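Local coordinates for esterase D (Lactobacillus rhamnosus, PDB 3DKR), which probably hydrolyses carboxylic esters, as an alpha/beta hydrolase with a serine-histidine-aspartate catalytic triad, at residues A30-P35 with L66-K71; Y53-S58 with S82-H87; I76-S81 with L111-G116; F98-G103 with K225-V230; I189-A192 with L197-G200. All coordinates share one frame; numbering follows the deposited sequence.

Contact 1 of 5, residues A30-P35 with L66-K71; sequences AYTGSP and LDILTK. With ACT (acetate ion), chain B.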
# COMPACT_ATOMS: atom_id res chain seq x y z
N ALA A 30 2.35 0.26 4.04
CA ALA A 30 3.43 -0.69 3.74
C ALA A 30 3.59 -1.78 4.79
O ALA A 30 3.20 -1.61 5.94
CB ALA A 30 4.73 0.06 3.60
N TYR A 31 4.21 -2.88 4.38
CA TYR A 31 4.62 -3.93 5.31
C TYR A 31 5.69 -3.34 6.24
O TYR A 31 6.65 -2.73 5.77
CB TYR A 31 5.18 -5.09 4.53
CG TYR A 31 5.55 -6.32 5.32
CD1 TYR A 31 4.62 -6.94 6.14
CD2 TYR A 31 6.79 -6.91 5.16
CE1 TYR A 31 4.95 -8.10 6.84
CE2 TYR A 31 7.13 -8.06 5.85
CZ TYR A 31 6.21 -8.66 6.68
OH TYR A 31 6.54 -9.83 7.35
N THR A 32 5.50 -3.57 7.54
CA THR A 32 6.23 -2.92 8.64
C THR A 32 5.92 -1.43 8.79
O THR A 32 6.43 -0.77 9.71
CB THR A 32 7.77 -3.11 8.58
OG1 THR A 32 8.38 -2.24 7.61
CG2 THR A 32 8.14 -4.56 8.32
N GLY A 33 5.08 -0.89 7.90
CA GLY A 33 4.71 0.52 7.98
C GLY A 33 3.53 0.75 8.89
O GLY A 33 3.26 -0.02 9.83
N SER A 34 2.77 1.80 8.58
CA SER A 34 1.65 2.22 9.41
C SER A 34 0.97 3.37 8.71
O SER A 34 1.43 3.80 7.61
CB SER A 34 2.15 2.70 10.78
OG SER A 34 2.67 4.02 10.71
N PRO A 35 -0.14 3.88 9.28
CA PRO A 35 -0.73 5.08 8.68
C PRO A 35 0.27 6.24 8.47
O PRO A 35 0.06 7.05 7.58
CB PRO A 35 -1.85 5.43 9.65
CG PRO A 35 -2.31 4.05 10.17
CD PRO A 35 -0.99 3.32 10.36
N LEU A 66 7.46 -8.31 16.53
CA LEU A 66 6.92 -9.66 16.36
C LEU A 66 5.41 -9.68 16.17
O LEU A 66 4.88 -10.63 15.59
CB LEU A 66 7.33 -10.55 17.53
CG LEU A 66 8.81 -10.87 17.57
CD1 LEU A 66 9.19 -11.58 18.88
CD2 LEU A 66 9.24 -11.70 16.36
N ASP A 67 4.71 -8.64 16.65
CA ASP A 67 3.26 -8.55 16.45
C ASP A 67 2.87 -8.59 14.97
O ASP A 67 1.80 -9.11 14.62
CB ASP A 67 2.70 -7.28 17.06
CG ASP A 67 2.67 -7.31 18.59
OD1 ASP A 67 2.86 -8.40 19.19
OD2 ASP A 67 2.42 -6.24 19.16
N ILE A 68 3.73 -8.03 14.12
CA ILE A 68 3.48 -8.06 12.67
C ILE A 68 3.40 -9.49 12.21
O ILE A 68 2.53 -9.88 11.41
CB ILE A 68 4.59 -7.32 11.88
CG1 ILE A 68 4.57 -5.82 12.21
CG2 ILE A 68 4.43 -7.56 10.37
CD1 ILE A 68 5.83 -5.06 11.83
N LEU A 69 4.32 -10.30 12.74
CA LEU A 69 4.49 -11.68 12.32
C LEU A 69 3.50 -12.63 12.98
O LEU A 69 3.18 -13.67 12.40
CB LEU A 69 5.91 -12.14 12.66
CG LEU A 69 7.03 -11.38 11.95
CD1 LEU A 69 8.39 -11.66 12.58
CD2 LEU A 69 7.06 -11.74 10.47
N THR A 70 3.05 -12.31 14.19
CA THR A 70 2.19 -13.24 14.94
C THR A 70 0.71 -12.83 15.04
O THR A 70 -0.14 -13.68 15.33
CB THR A 70 2.69 -13.45 16.39
OG1 THR A 70 2.51 -12.25 17.14
CG2 THR A 70 4.16 -13.87 16.39
N LYS A 71 0.42 -11.55 14.82
CA LYS A 71 -0.95 -11.04 14.95
C LYS A 71 -1.53 -10.48 13.64
O LYS A 71 -2.68 -10.05 13.61
CB LYS A 71 -1.04 -9.99 16.06
CG LYS A 71 -0.62 -10.52 17.42
CD LYS A 71 -0.93 -9.54 18.53
CE LYS A 71 -0.32 -10.00 19.85
NZ LYS A 71 -0.49 -11.47 20.09
C ACT B . 5.79 -2.05 1.34
O ACT B . 4.76 -2.73 1.64
OXT ACT B . 5.67 -1.06 0.57
CH3 ACT B . 7.14 -2.40 1.90

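Contact 2 of 5, residues Y53-S58 with S82-H87; sequences YVPLFS and SAAVAH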
# COMPACT_ATOMS: atom_id res chain seq x y z
N TYR A 53 -9.12 8.01 4.03
CA TYR A 53 -9.17 7.03 5.12
C TYR A 53 -7.95 6.15 5.06
O TYR A 53 -7.67 5.58 4.02
CB TYR A 53 -10.43 6.19 5.03
CG TYR A 53 -10.61 5.19 6.15
CD1 TYR A 53 -10.41 5.53 7.48
CD2 TYR A 53 -11.03 3.89 5.86
CE1 TYR A 53 -10.60 4.59 8.48
CE2 TYR A 53 -11.24 2.97 6.87
CZ TYR A 53 -11.03 3.32 8.17
OH TYR A 53 -11.27 2.38 9.16
N VAL A 54 -7.23 6.08 6.18
CA VAL A 54 -5.97 5.38 6.29
C VAL A 54 -6.05 4.40 7.46
O VAL A 54 -5.80 4.77 8.62
CB VAL A 54 -4.79 6.35 6.50
CG1 VAL A 54 -3.47 5.61 6.38
CG2 VAL A 54 -4.87 7.50 5.50
N PRO A 55 -6.46 3.16 7.17
CA PRO A 55 -6.55 2.16 8.25
C PRO A 55 -5.18 1.68 8.72
O PRO A 55 -4.18 1.90 8.05
CB PRO A 55 -7.32 1.01 7.60
CG PRO A 55 -7.06 1.13 6.14
CD PRO A 55 -6.91 2.61 5.87
N LEU A 56 -5.18 0.98 9.85
CA LEU A 56 -4.00 0.34 10.40
C LEU A 56 -4.12 -1.17 10.23
O LEU A 56 -5.10 -1.77 10.66
CB LEU A 56 -3.88 0.66 11.88
CG LEU A 56 -2.80 -0.05 12.67
CD1 LEU A 56 -1.41 0.28 12.19
CD2 LEU A 56 -2.97 0.26 14.19
N PHE A 57 -3.10 -1.80 9.63
CA PHE A 57 -3.14 -3.24 9.45
C PHE A 57 -2.82 -3.96 10.75
O PHE A 57 -1.95 -3.53 11.50
CB PHE A 57 -2.17 -3.68 8.35
CG PHE A 57 -2.66 -3.39 6.94
CD1 PHE A 57 -3.97 -3.67 6.55
CD2 PHE A 57 -1.80 -2.87 5.98
CE1 PHE A 57 -4.40 -3.42 5.24
CE2 PHE A 57 -2.24 -2.62 4.67
CZ PHE A 57 -3.53 -2.90 4.31
N SER A 58 -3.52 -5.07 10.99
CA SER A 58 -3.28 -5.85 12.21
C SER A 58 -1.80 -6.15 12.37
O SER A 58 -1.09 -6.48 11.41
CB SER A 58 -4.07 -7.16 12.20
OG SER A 58 -5.42 -6.92 12.57
N SER A 82 -10.81 -4.50 2.66
CA SER A 82 -12.18 -4.59 2.15
C SER A 82 -13.14 -3.76 3.00
O SER A 82 -14.05 -3.08 2.49
CB SER A 82 -12.62 -6.06 2.13
OG SER A 82 -11.78 -6.85 1.29
N ALA A 83 -12.99 -3.87 4.32
CA ALA A 83 -13.81 -3.08 5.24
C ALA A 83 -13.58 -1.58 5.05
O ALA A 83 -14.52 -0.76 5.14
CB ALA A 83 -13.51 -3.48 6.70
N ALA A 84 -12.33 -1.21 4.79
CA ALA A 84 -12.00 0.19 4.61
C ALA A 84 -12.66 0.72 3.34
O ALA A 84 -13.17 1.84 3.32
CB ALA A 84 -10.48 0.37 4.53
N VAL A 85 -12.62 -0.06 2.28
CA VAL A 85 -13.29 0.32 1.03
C VAL A 85 -14.81 0.51 1.28
O VAL A 85 -15.39 1.53 0.90
CB VAL A 85 -13.04 -0.71 -0.08
CG1 VAL A 85 -13.98 -0.47 -1.27
CG2 VAL A 85 -11.57 -0.66 -0.52
N ALA A 86 -15.44 -0.46 1.94
CA ALA A 86 -16.89 -0.36 2.20
C ALA A 86 -17.26 0.87 3.02
O ALA A 86 -18.29 1.52 2.79
CB ALA A 86 -17.38 -1.62 2.89
N HIS A 87 -16.42 1.19 4.00
CA HIS A 87 -16.61 2.37 4.85
C HIS A 87 -16.75 3.64 4.00
O HIS A 87 -17.59 4.50 4.27
CB HIS A 87 -15.40 2.50 5.79
CG HIS A 87 -15.41 3.71 6.65
ND1 HIS A 87 -16.24 3.84 7.75
CD2 HIS A 87 -14.68 4.86 6.60
CE1 HIS A 87 -16.02 5.00 8.33
NE2 HIS A 87 -15.08 5.64 7.66

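Contact 3 of 5, residues I76-S81 with L111-G116; sequences IWWAES and LETLPG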
# COMPACT_ATOMS: atom_id res chain seq x y z
N ILE A 76 -6.18 -11.47 7.10
CA ILE A 76 -6.67 -10.40 8.00
C ILE A 76 -6.57 -9.04 7.31
O ILE A 76 -7.52 -8.24 7.32
CB ILE A 76 -5.89 -10.38 9.34
CG1 ILE A 76 -6.19 -11.66 10.13
CG2 ILE A 76 -6.22 -9.14 10.15
CD1 ILE A 76 -5.30 -11.88 11.35
N TRP A 77 -5.42 -8.78 6.68
CA TRP A 77 -5.18 -7.49 6.05
C TRP A 77 -6.11 -7.29 4.87
O TRP A 77 -6.54 -6.16 4.59
CB TRP A 77 -3.71 -7.35 5.62
CG TRP A 77 -2.77 -7.52 6.78
CD1 TRP A 77 -3.00 -7.17 8.07
CD2 TRP A 77 -1.44 -8.04 6.73
NE1 TRP A 77 -1.89 -7.45 8.85
CE2 TRP A 77 -0.93 -8.01 8.04
CE3 TRP A 77 -0.64 -8.57 5.70
CZ2 TRP A 77 0.36 -8.47 8.35
CZ3 TRP A 77 0.64 -9.02 6.02
CH2 TRP A 77 1.12 -8.96 7.33
N TRP A 78 -6.43 -8.37 4.17
CA TRP A 78 -7.41 -8.28 3.08
C TRP A 78 -8.80 -7.93 3.63
O TRP A 78 -9.49 -7.05 3.11
CB TRP A 78 -7.43 -9.57 2.27
CG TRP A 78 -8.54 -9.69 1.26
CD1 TRP A 78 -9.38 -10.75 1.10
CD2 TRP A 78 -8.92 -8.73 0.25
NE1 TRP A 78 -10.26 -10.52 0.07
CE2 TRP A 78 -10.00 -9.29 -0.47
CE3 TRP A 78 -8.45 -7.47 -0.12
CZ2 TRP A 78 -10.62 -8.63 -1.53
CZ3 TRP A 78 -9.08 -6.80 -1.19
CH2 TRP A 78 -10.15 -7.38 -1.87
N ALA A 79 -9.23 -8.60 4.70
CA ALA A 79 -10.51 -8.23 5.33
C ALA A 79 -10.51 -6.75 5.77
O ALA A 79 -11.52 -6.05 5.63
CB ALA A 79 -10.79 -9.12 6.54
N GLU A 80 -9.39 -6.29 6.30
CA GLU A 80 -9.29 -4.91 6.78
C GLU A 80 -9.37 -3.92 5.60
O GLU A 80 -10.02 -2.88 5.70
CB GLU A 80 -8.02 -4.71 7.61
CG GLU A 80 -8.13 -5.46 8.94
CD GLU A 80 -6.84 -5.54 9.78
OE1 GLU A 80 -5.72 -5.42 9.25
OE2 GLU A 80 -6.97 -5.72 11.02
N SER A 81 -8.73 -4.27 4.50
CA SER A 81 -8.75 -3.42 3.30
C SER A 81 -10.15 -3.35 2.72
O SER A 81 -10.62 -2.28 2.32
CB SER A 81 -7.80 -3.97 2.24
OG SER A 81 -6.45 -4.05 2.69
N LEU A 111 -9.88 -3.64 -6.76
CA LEU A 111 -10.32 -3.31 -8.12
C LEU A 111 -10.89 -4.55 -8.84
O LEU A 111 -11.88 -4.47 -9.57
CB LEU A 111 -9.20 -2.68 -8.94
CG LEU A 111 -8.71 -1.32 -8.44
CD1 LEU A 111 -7.54 -0.82 -9.28
CD2 LEU A 111 -9.84 -0.30 -8.43
N GLU A 112 -10.24 -5.69 -8.62
CA GLU A 112 -10.66 -6.95 -9.26
C GLU A 112 -12.00 -7.49 -8.75
O GLU A 112 -12.74 -8.10 -9.51
CB GLU A 112 -9.61 -8.03 -9.00
CG GLU A 112 -8.25 -7.81 -9.65
CD GLU A 112 -7.14 -8.75 -9.13
OE1 GLU A 112 -7.36 -9.48 -8.14
OE2 GLU A 112 -6.04 -8.74 -9.75
N THR A 113 -12.26 -7.36 -7.45
CA THR A 113 -13.32 -8.17 -6.81
C THR A 113 -14.39 -7.44 -6.00
O THR A 113 -15.40 -8.05 -5.64
CB THR A 113 -12.70 -9.26 -5.89
OG1 THR A 113 -12.13 -8.65 -4.73
CG2 THR A 113 -11.64 -10.07 -6.63
N LEU A 114 -14.15 -6.17 -5.65
CA LEU A 114 -15.09 -5.43 -4.80
C LEU A 114 -15.88 -4.43 -5.62
O LEU A 114 -15.36 -3.88 -6.60
CB LEU A 114 -14.34 -4.71 -3.68
CG LEU A 114 -13.62 -5.60 -2.67
CD1 LEU A 114 -12.87 -4.77 -1.63
CD2 LEU A 114 -14.57 -6.58 -1.99
N PRO A 115 -17.14 -4.18 -5.23
CA PRO A 115 -17.97 -3.27 -6.00
C PRO A 115 -17.78 -1.79 -5.66
O PRO A 115 -17.29 -1.45 -4.58
CB PRO A 115 -19.38 -3.69 -5.60
CG PRO A 115 -19.25 -4.11 -4.21
CD PRO A 115 -17.88 -4.75 -4.08
N GLY A 116 -18.20 -0.92 -6.58
CA GLY A 116 -18.38 0.49 -6.28
C GLY A 116 -17.11 1.33 -6.31
O GLY A 116 -17.13 2.46 -5.87

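Contact 4 of 5, residues F98-G103 with K225-V230; sequences FGLSLG and KHVITV. With ACT (acetate ion), chain B.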
# COMPACT_ATOMS: atom_id res chain seq x y z
N PHE A 98 -5.67 3.17 -3.15
CA PHE A 98 -4.24 3.06 -3.50
C PHE A 98 -3.48 2.45 -2.34
O PHE A 98 -3.91 2.56 -1.20
CB PHE A 98 -3.61 4.43 -3.77
CG PHE A 98 -4.33 5.26 -4.80
CD1 PHE A 98 -4.08 5.08 -6.15
CD2 PHE A 98 -5.20 6.27 -4.40
CE1 PHE A 98 -4.72 5.86 -7.10
CE2 PHE A 98 -5.86 7.03 -5.35
CZ PHE A 98 -5.59 6.84 -6.69
N GLY A 99 -2.33 1.87 -2.63
CA GLY A 99 -1.45 1.37 -1.58
C GLY A 99 -0.00 1.30 -1.98
O GLY A 99 0.34 1.47 -3.15
N LEU A 100 0.85 1.07 -0.98
CA LEU A 100 2.29 0.82 -1.20
C LEU A 100 2.47 -0.65 -1.63
O LEU A 100 1.56 -1.19 -2.27
CB LEU A 100 3.11 1.22 0.03
CG LEU A 100 3.36 2.73 0.05
CD1 LEU A 100 3.61 3.26 1.48
CD2 LEU A 100 4.51 3.10 -0.88
N SER A 101 3.62 -1.30 -1.41
CA SER A 101 3.75 -2.66 -1.98
C SER A 101 2.71 -3.61 -1.39
O SER A 101 1.94 -4.25 -2.13
CB SER A 101 5.16 -3.24 -1.85
OG SER A 101 6.12 -2.54 -2.63
N LEU A 102 2.65 -3.68 -0.07
CA LEU A 102 1.68 -4.55 0.60
C LEU A 102 0.26 -4.05 0.37
O LEU A 102 -0.59 -4.77 -0.16
CB LEU A 102 1.99 -4.64 2.09
CG LEU A 102 1.00 -5.48 2.89
CD1 LEU A 102 1.08 -6.98 2.53
CD2 LEU A 102 1.23 -5.26 4.38
N GLY A 103 -0.01 -2.80 0.76
CA GLY A 103 -1.33 -2.21 0.58
C GLY A 103 -1.79 -2.30 -0.87
O GLY A 103 -2.98 -2.45 -1.14
N LYS A 225 14.09 6.32 -3.48
CA LYS A 225 14.02 5.03 -2.80
C LYS A 225 12.55 4.62 -2.65
O LYS A 225 11.64 5.31 -3.12
CB LYS A 225 14.72 5.11 -1.43
CG LYS A 225 16.19 5.56 -1.52
CD LYS A 225 17.00 5.16 -0.29
N HIS A 226 12.33 3.49 -1.99
CA HIS A 226 11.04 2.80 -2.06
C HIS A 226 9.83 3.64 -1.66
O HIS A 226 8.83 3.65 -2.39
CB HIS A 226 11.11 1.55 -1.20
CG HIS A 226 9.82 0.81 -1.09
ND1 HIS A 226 9.27 0.10 -2.14
CD2 HIS A 226 8.97 0.64 -0.05
CE1 HIS A 226 8.14 -0.45 -1.75
NE2 HIS A 226 7.94 -0.14 -0.48
N VAL A 227 9.90 4.31 -0.51
CA VAL A 227 8.69 4.88 0.09
C VAL A 227 8.46 6.27 -0.49
O VAL A 227 8.71 7.29 0.16
CB VAL A 227 8.71 4.87 1.63
CG1 VAL A 227 7.35 5.33 2.19
CG2 VAL A 227 9.05 3.46 2.16
N ILE A 228 7.95 6.29 -1.72
CA ILE A 228 7.78 7.52 -2.46
C ILE A 228 6.68 8.45 -1.91
O ILE A 228 6.60 9.60 -2.31
CB ILE A 228 7.57 7.28 -3.98
CG1 ILE A 228 6.36 6.38 -4.26
CG2 ILE A 228 8.84 6.68 -4.59
CD1 ILE A 228 6.01 6.33 -5.75
N THR A 229 5.87 7.96 -0.97
CA THR A 229 4.89 8.81 -0.29
C THR A 229 5.53 9.70 0.78
O THR A 229 4.89 10.63 1.27
CB THR A 229 3.81 7.96 0.39
OG1 THR A 229 4.45 6.96 1.19
CG2 THR A 229 2.91 7.29 -0.65
N VAL A 230 6.77 9.39 1.16
CA VAL A 230 7.46 10.11 2.24
C VAL A 230 8.74 10.80 1.77
O VAL A 230 9.10 11.86 2.30
CB VAL A 230 7.75 9.14 3.42
CG1 VAL A 230 8.57 9.82 4.50
CG2 VAL A 230 6.46 8.62 3.98
C ACT B . 5.79 -2.05 1.34
O ACT B . 4.76 -2.73 1.64
OXT ACT B . 5.67 -1.06 0.57
CH3 ACT B . 7.14 -2.40 1.90

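Contact 5 of 5, residues I189-A192 with L197-G200; sequences IGQA and LVDG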
# COMPACT_ATOMS: atom_id res chain seq x y z
N ILE A 189 -0.15 3.45 -11.60
CA ILE A 189 1.06 2.73 -11.18
C ILE A 189 2.21 3.70 -10.97
O ILE A 189 2.62 4.39 -11.91
CB ILE A 189 1.51 1.67 -12.20
CG1 ILE A 189 0.39 0.65 -12.43
CG2 ILE A 189 2.80 0.99 -11.71
CD1 ILE A 189 0.67 -0.41 -13.53
N GLY A 190 2.69 3.79 -9.73
CA GLY A 190 3.88 4.55 -9.42
C GLY A 190 4.95 3.64 -8.85
O GLY A 190 4.65 2.73 -8.07
N GLN A 191 6.20 3.87 -9.24
CA GLN A 191 7.30 3.01 -8.82
C GLN A 191 8.59 3.81 -8.66
O GLN A 191 8.99 4.54 -9.58
CB GLN A 191 7.51 1.92 -9.86
CG GLN A 191 8.69 1.00 -9.60
CD GLN A 191 8.60 0.31 -8.27
OE1 GLN A 191 7.65 -0.44 -8.02
NE2 GLN A 191 9.61 0.51 -7.43
N ALA A 192 9.24 3.65 -7.52
CA ALA A 192 10.55 4.25 -7.24
C ALA A 192 11.61 3.66 -8.18
O ALA A 192 11.66 2.45 -8.39
CB ALA A 192 10.94 4.00 -5.79
N LEU A 197 13.75 -2.26 -1.87
CA LEU A 197 12.94 -3.29 -1.23
C LEU A 197 12.24 -4.22 -2.21
O LEU A 197 12.06 -5.39 -1.90
CB LEU A 197 11.91 -2.67 -0.29
CG LEU A 197 12.42 -1.87 0.90
CD1 LEU A 197 11.24 -1.44 1.73
CD2 LEU A 197 13.38 -2.72 1.74
N VAL A 198 11.83 -3.72 -3.37
CA VAL A 198 11.20 -4.56 -4.39
C VAL A 198 11.81 -4.26 -5.76
O VAL A 198 12.34 -3.16 -5.97
CB VAL A 198 9.67 -4.39 -4.45
CG1 VAL A 198 9.05 -4.73 -3.09
CG2 VAL A 198 9.29 -2.99 -4.91
N ASP A 199 11.75 -5.25 -6.64
CA ASP A 199 12.28 -5.14 -7.99
C ASP A 199 11.30 -4.29 -8.80
O ASP A 199 10.22 -4.74 -9.14
CB ASP A 199 12.42 -6.55 -8.58
CG ASP A 199 13.02 -6.58 -9.96
OD1 ASP A 199 13.12 -5.50 -10.61
OD2 ASP A 199 13.37 -7.70 -10.42
N GLY A 200 11.67 -3.04 -9.06
CA GLY A 200 10.80 -2.13 -9.77
C GLY A 200 10.37 -2.58 -11.15
O GLY A 200 9.41 -2.07 -11.69

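Contact 1 of 5, residues A30-P35 with L66-K71
The backbone of A30-P35 brings T32 closest to helix 66-71, its CA 7.1 Å from CA of I68, by way of a type II beta turn from A30 to G33 in which T32 carries the positive phi. No hydrogen bond crosses between the segments, so the joint rests on side chains. The Y31 ring leans on I68, CE1 lying 3.6 Å from CG2 at an oblique angle, while the phenol end reaches L69 at 3.7 Å from OH to CD2. Setting CG opposite the backbone N (chi1 -175°) sends the ring out to helix 66-71; its OH bonds OE1 of Q165 on helix 155-178. CG2 of T32 sits over one face of the same ring, toward its rim, and CA of T32 meets the tip of I68 at 3.9 Å from CD1. OG1 of T32 turns back to bond O of Y31 at 2.6 Å, in the carbonyl plane and on a lone pair. Y31 N is left pointing at the acetate, 2.8 Å from its O with a nearly straight N-H (165°). Together with N of L102, which bonds the same oxygen, this arrangement is consistent with the oxyanion hole of an alpha/beta hydrolase.

Contact 2 of 5, residues Y53-S58 with S82-H87
Y53 and H87 meet with their side chains crossing at about a right angle, where the end of strand 51-54 lies against helix 74-89, one of the helices covering the sheet of this alpha/beta hydrolase fold. Their rings form an oblique aromatic pair, centroids 4.7 Å apart and planes at 42°. CD2 of H87 stands over one face of the Y53 ring, displaced toward the rim and 3.8 Å from CD2 of Y53. Both side chains extend with CG opposite their own backbone N (chi1 -178° for Y53), and each thereby reaches across to the other segment. NE2 of H87 is bonded to OE1 of E17 on strand 16-18, which helps fix the rotation of the imidazole. A84 fills the corner beside the tyrosine: its CA lies in the ring plane at the edge, and its CB is 3.6 Å from CE2 of Y53. A serine at Y53 would probably open a gap beside A84 and leave the H87 ring without its aromatic neighbour. The same methyl of A84 also meets the proline that follows the strand, CB lying 3.9 Å from CG of P55.

Contact 3 of 5, residues I76-S81 with L111-G116
W78 reaches from helix 74-89 to T113 and L114, where helix 101-113 ends, so the contact joins two helices that pack beside each other in the alpha/beta hydrolase fold. The second of them is the crossover of a beta-alpha-beta unit, linking the adjacent parallel strands 94-99 and 119-122. From CB the indole is carried out with CG opposite the backbone N (chi1 171°), and this torsion directs the six-membered ring toward the other helix. Neither CB nor the pyrrole part of the ring touches L111-G116; contact begins at the far side of the benzene part. There CZ2 lies 3.5 Å from OG1 of T113, which comes in at the ring edge, near its plane. The neighbouring CH2 is also close to this hydroxyl and, in addition, meets CD1 of L114 at 3.8 Å and its CG at 4.0 Å. L114, just past the last helical residue, approaches W78 from the opposite direction, its methyl standing obliquely to the ring. OG1 of T113 has its polar partner elsewhere, in O of K109 one turn back. K109 also makes a cation-pi contact with W78, while F106 and F172 also touch the indole. T113 is exposed, and with 117 Å² buried in all this is a modest surface contact. On the W78 side the helix carries an extra bond: O of W77 accepts S81 N at 2.9 Å and S81 OG at 2.8 Å, from opposite faces of its plane.

Contact 4 of 5, residues F98-G103 with K225-V230
S101 and H226, the predicted nucleophile and charge-relay histidine, make the tight part of this contact, with OG of S101 only 3.0 Å from CE1 of H226. The hydroxyl lies in the imidazole plane at its edge, yet no hydrogen bond joins the two; OG has its partner in O of S125. Setting CG of H226 opposite the backbone N (chi1 175°) brings the ring over to the serine and to the bound acetate. NE2 holds OXT of the acetate at 2.7 Å, nearly straight (163°), and S101 N gives the same oxygen a second bond of 2.9 Å. The other carboxylate oxygen, O, takes L102 N, also at 2.9 Å. An alanine at H226 would probably leave OXT held by S101 N alone among these donors, and D195 without the ND1 it bonds.

The other half is looser and without hydrogen bonds across the segments. CD1 of L100 comes 3.8 Å from OG1 of T229, whose polar partner is O of D37, and stays 4.3 Å from CG1 of V227. V227 is partly exposed, which puts solvent at its edge of the contact, whereas L100, T229, S101 and H226 are buried. G99-L100-S101-L102-G103 matches the GXSXG motif: a CB on G99 would clash with C of G103, showing how sharply the chain turns. This nucleophile elbow leads from strand 94-99, paired with 23-28 and 119-122, into helix 101-113, while the histidine loop arrives between strand 216-221 and helix 234-246.

Contact 5 of 5, residues I189-A192 with L197-G200
Q191 lays its amide over the backbone of G200, CD lying 3.6 Å from the glycine CA, with NE2 and CG nearly as close to the same atom. Such closeness depends on the missing side chain: a CB on G200 would point toward Q191 and stand only 3.3 Å from CG of Q191. The glutamine reaches this position by extending from the backbone and then folding at its second torsion (chi1 176°, chi2 58°), which turns the amide back along the end of its own strand. NE2 then bonds O of A192 at 3.0 Å. This bond is straight (171°), runs in the amide plane of Q191 and meets a lone pair in the carbonyl plane, so the amide is held in one orientation. V198 adds a peripheral contact, its CG2 4.3 Å from NE2 of Q191.

Both ends of the buried amide have further partners: NE2 bonds OD2 of D195, the predicted acid of the triad, and OE1 bonds OG of S125, whose backbone O accepts S101 OG. Q191 is thus a second-shell residue that probably helps to position the acid. OD1 of D195 receives N of both L197 and V198, so the loop wraps round that carboxylate. D199 then caps a backbone N just beyond the segment, where the turn enters helix 202-209. Strand 187-192 lies between 119-122 and 216-221 in the parallel part of the sheet, and the loop carries the chain from its end to helix 202-209.

How the contacts relate
Contacts 4 and 5 have centres 8 Å apart: contact 4 holds the predicted nucleophile and histidine, and contact 5 lies beside the predicted acid. Contact 5 falls within the chain span bridged by contact 4, and A192 touches both K225 and I228. The centre of contact 1 lies about 15 Å from that of contact 4, and both touch the acetate, so three separate parts of the chain meet at one ligand. Contacts 2 and 3, centres 9 Å apart, share helix 74-89 and are joined by S58 OG to E80 OE2 (2.5 Å), a probable hydrogen bond. Contact 3 shares helix 101-113 with contact 4. Segments of 1 and 2, and of 2 and 3, alternate along the chain, interlocking the N-terminal half.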